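Local coordinates for Alpha/beta hydrolase fold-3 domain-containing protein (Enterococcus faecalis, PDB 2QRU) that is of unknown function but has the alpha/beta-hydrolase fold and probably acts as a hydrolase, at residues 80-83 with 84-88; 259-262 with 263-267. All coordinates share one frame; numbering follows the deposited sequence.

Interaction 1. Residues 80-83 with 84-88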
loop_
_atom_site.group_PDB
_atom_site.type_symbol
_atom_site.label_atom_id
_atom_site.label_comp_id
_atom_site.label_asym_id
_atom_site.label_seq_id
_atom_site.Cartn_x
_atom_site.Cartn_y
_atom_site.Cartn_z
ATOM N N THR A 80 -6.315 10.913 7.440
ATOM C CA THR A 80 -7.476 10.009 7.551
ATOM C C THR A 80 -7.039 8.551 7.774
ATOM O O THR A 80 -7.680 7.816 8.513
ATOM C CB THR A 80 -8.406 10.166 6.349
ATOM O OG1 THR A 80 -8.911 11.513 6.337
ATOM C CG2 THR A 80 -9.598 9.204 6.452
ATOM N N LEU A 81 -5.917 8.153 7.166
ATOM C CA LEU A 81 -5.420 6.784 7.339
ATOM C C LEU A 81 -5.027 6.559 8.814
ATOM O O LEU A 81 -5.351 5.524 9.402
ATOM C CB LEU A 81 -4.267 6.509 6.373
ATOM C CG LEU A 81 -3.626 5.121 6.481
ATOM C CD1 LEU A 81 -4.645 3.990 6.344
ATOM C CD2 LEU A 81 -2.455 4.984 5.465
ATOM N N THR A 82 -4.389 7.562 9.427
ATOM C CA THR A 82 -4.027 7.468 10.841
ATOM C C THR A 82 -5.302 7.350 11.681
ATOM O O THR A 82 -5.429 6.425 12.488
ATOM C CB THR A 82 -3.227 8.683 11.288
ATOM O OG1 THR A 82 -2.049 8.805 10.476
ATOM C CG2 THR A 82 -2.807 8.532 12.743
ATOM N N GLU A 83 -6.265 8.224 11.412
ATOM C CA GLU A 83 -7.577 8.161 12.082
ATOM C C GLU A 83 -8.180 6.763 11.963
ATOM O O GLU A 83 -8.683 6.186 12.959
ATOM C CB GLU A 83 -8.566 9.171 11.483
ATOM C CG GLU A 83 -9.941 9.101 12.188
ATOM C CD GLU A 83 -11.048 9.947 11.541
ATOM O OE1 GLU A 83 -11.013 10.137 10.297
ATOM O OE2 GLU A 83 -11.970 10.385 12.296
ATOM N N THR A 84 -8.184 6.254 10.734
ATOM C CA THR A 84 -8.788 4.960 10.414
ATOM C C THR A 84 -8.087 3.840 11.172
ATOM O O THR A 84 -8.749 2.941 11.739
ATOM C CB THR A 84 -8.754 4.687 8.898
ATOM O OG1 THR A 84 -9.414 5.771 8.215
ATOM C CG2 THR A 84 -9.488 3.387 8.582
ATOM N N PHE A 85 -6.756 3.907 11.213
ATOM C CA PHE A 85 -6.026 2.884 11.954
ATOM C C PHE A 85 -6.385 2.915 13.430
ATOM O O PHE A 85 -6.591 1.869 14.050
ATOM C CB PHE A 85 -4.506 2.988 11.802
ATOM C CG PHE A 85 -3.804 1.852 12.470
ATOM C CD1 PHE A 85 -3.555 0.670 11.761
ATOM C CD2 PHE A 85 -3.493 1.908 13.836
ATOM C CE1 PHE A 85 -2.953 -0.429 12.401
ATOM C CE2 PHE A 85 -2.885 0.791 14.474
ATOM C CZ PHE A 85 -2.626 -0.345 13.764
ATOM N N GLN A 86 -6.444 4.123 13.995
ATOM C CA GLN A 86 -6.790 4.262 15.398
ATOM C C GLN A 86 -8.170 3.641 15.718
ATOM O O GLN A 86 -8.298 2.918 16.701
ATOM C CB GLN A 86 -6.728 5.726 15.830
ATOM C CG GLN A 86 -5.318 6.267 15.880
ATOM C CD GLN A 86 -5.326 7.677 16.446
ATOM O OE1 GLN A 86 -5.531 8.651 15.719
ATOM N NE2 GLN A 86 -5.164 7.788 17.761
ATOM N N LEU A 87 -9.161 3.880 14.860
ATOM C CA LEU A 87 -10.494 3.251 15.012
ATOM C C LEU A 87 -10.407 1.732 14.856
ATOM O O LEU A 87 -11.041 0.978 15.608
ATOM C CB LEU A 87 -11.487 3.818 14.001
ATOM C CG LEU A 87 -11.808 5.311 14.134
ATOM C CD1 LEU A 87 -12.543 5.830 12.898
ATOM C CD2 LEU A 87 -12.577 5.625 15.437
ATOM N N LEU A 88 -9.634 1.286 13.870
ATOM C CA LEU A 88 -9.443 -0.157 13.618
ATOM C C LEU A 88 -8.802 -0.845 14.830
ATOM O O LEU A 88 -9.140 -1.987 15.198
ATOM C CB LEU A 88 -8.586 -0.363 12.353
ATOM C CG LEU A 88 -8.388 -1.813 11.899
ATOM C CD1 LEU A 88 -9.714 -2.402 11.289
ATOM C CD2 LEU A 88 -7.235 -1.832 10.902
#
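Thr84 sets its hydroxyl over the carbonyl group of Thr80, one helical turn back, with OG1 donating a hydrogen bond of 2.7 Å to Thr80 O. Its chi1 of -56° turns OG1 back beside its own backbone N, the rotation that brings a helical threonine hydroxyl to the preceding turn. The same Thr80 O also accepts the backbone bond from Thr84 N at 2.8 Å, so a single oxygen is gripped by two donors from one residue. The hydroxyl comes in from above the carbonyl plane, 42° out of it, whereas the amide is tilted by half as much. Thr84 OG1 is further bonded to Asn13, which also holds Glu83 OE1 and so ties this buried hydroxyl and the neighbouring carboxylate to the N-terminal part of the chain. Thr80 CG2 lies 3.9 Å from Thr84 OG1, while the hydroxyl of Thr80 bonds to His76 O a turn earlier.

On another side of the helix, Thr82 and Gln86 run alongside each other and point the same way, with Thr82 CG2 4.0 Å from Gln86 OE1. Gln86 CG sits 3.4 Å from Thr82 O, the carbonyl that receives the Gln86 amide. Leu87 CG lies 3.5 Å from Glu83 O, and Leu87 CD1 is 4.2 Å from Glu83 CG.

Leu81 and Phe85 are joined through the backbone, and their side chains face the sheet, meeting Leu33 and Val31 of strand 28-33 and residues of helix 105-119. The pattern is that of an amphipathic helix packed on the central sheet of an alpha/beta-hydrolase fold.

Interaction 2. Residues 259-262 with 263-267; sequences SVIT and LFEQL. With EDO (1,2-ethanediol), chain C.
The Phe264 ring has Val260 O set obliquely to it, 3.3 Å from CD1, and Val260 CG1 alongside, 3.7 Å from CE1. The two side chains point the same way; chi1 of -177° puts Val260 CG1 on the carbonyl side of its own residue, next to the ring one turn on. Leu50 and Glu49 of helix 48-55 and Leu252 also touch this ring, while Val260 packs on Leu247 and Phe251. The flat carboxylate of Glu265 belongs to an exposed face: its extended chain passes Ile261 O, with CG 3.4 Å away, and OE2 ends 4.1 Å from Ile261 CG2.

A water joins Glu265 to Thr262, donating to Glu265 OE1 at 2.9 Å and lying 2.7 Å from Thr262 OG1, which also bonds to Pro258 O. Thr262 CG2 lies 4.1 Å from Gln266 NE2, the two side chains crossing at a slant. At the start of the segment, Ser259 OG lies 2.9 Å from O2 of a 1,2-ethanediol, probably from the crystallisation liquor, that also bonds to Asp257. The Val260-Phe264 side is thus apolar and packed on the protein, while water bridges Thr262 and Glu265 on the exposed side, where Ile261 also lies.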
loop_
_atom_site.group_PDB
_atom_site.type_symbol
_atom_site.label_atom_id
_atom_site.label_comp_id
_atom_site.label_asym_id
_atom_site.label_seq_id
_atom_site.Cartn_x
_atom_site.Cartn_y
_atom_site.Cartn_z
ATOM N N SER A 259 8.518 -17.035 -10.606
ATOM C CA SER A 259 9.304 -16.077 -9.834
ATOM C C SER A 259 8.521 -15.594 -8.638
ATOM O O SER A 259 9.096 -15.431 -7.557
ATOM C CB SER A 259 9.717 -14.883 -10.697
ATOM O OG SER A 259 10.614 -15.331 -11.691
ATOM N N VAL A 260 7.209 -15.379 -8.824
ATOM C CA VAL A 260 6.365 -14.879 -7.730
ATOM C C VAL A 260 6.114 -16.015 -6.723
ATOM O O VAL A 260 6.061 -15.769 -5.495
ATOM C CB VAL A 260 5.026 -14.279 -8.230
ATOM C CG1 VAL A 260 4.230 -13.706 -7.066
ATOM C CG2 VAL A 260 5.264 -13.183 -9.298
ATOM N N ILE A 261 5.974 -17.243 -7.236
ATOM C CA ILE A 261 5.833 -18.407 -6.349
ATOM C C ILE A 261 7.060 -18.535 -5.456
ATOM O O ILE A 261 6.923 -18.719 -4.237
ATOM C CB ILE A 261 5.527 -19.705 -7.117
ATOM C CG1 ILE A 261 4.102 -19.629 -7.645
ATOM C CG2 ILE A 261 5.661 -20.927 -6.165
ATOM C CD1 ILE A 261 3.763 -20.697 -8.671
ATOM N N THR A 262 8.250 -18.396 -6.037
ATOM C CA THR A 262 9.483 -18.440 -5.245
ATOM C C THR A 262 9.565 -17.313 -4.200
ATOM O O THR A 262 9.905 -17.537 -3.036
ATOM C CB THR A 262 10.728 -18.427 -6.138
ATOM O OG1 THR A 262 10.729 -19.611 -6.940
ATOM C CG2 THR A 262 12.001 -18.446 -5.280
ATOM N N LEU A 263 9.230 -16.111 -4.626
ATOM C CA LEU A 263 9.192 -14.986 -3.720
ATOM C C LEU A 263 8.212 -15.254 -2.557
ATOM O O LEU A 263 8.534 -14.956 -1.393
ATOM C CB LEU A 263 8.791 -13.748 -4.503
ATOM C CG LEU A 263 8.657 -12.496 -3.659
ATOM C CD1 LEU A 263 10.042 -12.014 -3.155
ATOM C CD2 LEU A 263 7.990 -11.529 -4.567
ATOM N N PHE A 264 7.042 -15.837 -2.844
ATOM C CA PHE A 264 6.102 -16.134 -1.741
ATOM C C PHE A 264 6.673 -17.156 -0.743
ATOM O O PHE A 264 6.444 -17.035 0.483
ATOM C CB PHE A 264 4.764 -16.601 -2.282
ATOM C CG PHE A 264 3.839 -15.476 -2.616
ATOM C CD1 PHE A 264 4.319 -14.277 -3.155
ATOM C CD2 PHE A 264 2.494 -15.590 -2.353
ATOM C CE1 PHE A 264 3.449 -13.239 -3.467
ATOM C CE2 PHE A 264 1.617 -14.529 -2.657
ATOM C CZ PHE A 264 2.103 -13.384 -3.238
ATOM N N GLU A 265 7.459 -18.102 -1.234
ATOM C CA GLU A 265 8.147 -19.055 -0.338
ATOM C C GLU A 265 9.109 -18.291 0.586
ATOM O O GLU A 265 9.190 -18.588 1.776
ATOM C CB GLU A 265 8.917 -20.119 -1.124
ATOM C CG GLU A 265 8.022 -20.997 -1.942
ATOM C CD GLU A 265 8.797 -21.928 -2.862
ATOM O OE1 GLU A 265 10.048 -21.805 -2.956
ATOM O OE2 GLU A 265 8.129 -22.778 -3.502
ATOM N N GLN A 266 9.828 -17.324 0.020
ATOM C CA GLN A 266 10.762 -16.466 0.785
ATOM C C GLN A 266 10.033 -15.660 1.849
ATOM O O GLN A 266 10.467 -15.608 3.021
ATOM C CB GLN A 266 11.572 -15.555 -0.136
ATOM C CG GLN A 266 12.605 -16.338 -0.962
ATOM C CD GLN A 266 13.151 -15.552 -2.151
ATOM O OE1 GLN A 266 12.626 -14.508 -2.540
ATOM N NE2 GLN A 266 14.191 -16.099 -2.770
ATOM N N LEU A 267 8.916 -15.072 1.445
ATOM C CA LEU A 267 8.073 -14.290 2.364
ATOM C C LEU A 267 7.526 -15.205 3.463
ATOM O O LEU A 267 7.520 -14.821 4.639
ATOM C CB LEU A 267 6.946 -13.582 1.608
ATOM C CG LEU A 267 5.977 -12.799 2.500
ATOM C CD1 LEU A 267 6.644 -11.799 3.463
ATOM C CD2 LEU A 267 4.891 -12.077 1.677
HETATM C C1 EDO C . 9.149 -15.623 -16.625
HETATM O O1 EDO C . 7.875 -14.971 -16.773
HETATM C C2 EDO C . 9.375 -16.049 -15.175
HETATM O O2 EDO C . 9.546 -14.883 -14.354
HETATM O O HOH W 1 11.191 -21.924 -5.571
#

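Interactions 1 and 2 illustrate how one fold uses amphipathic helices on opposite sides of the chain's centre. Each is a local contact within a single helix, 74-93 for interaction 1 and 258-272 for interaction 2, and they follow in that order along the chain. Their centres lie 31 Å apart and their nearest atoms are about 17 Å apart, so they do not touch. The mixed sheet relates them: helix 74-93 packs on strands 28-33 and 59-64, whereas helix 258-272 packs on 213-218 and the outermost strand 240-244. Together they flank well-separated parts of the sheet that carries the alpha/beta-hydrolase core.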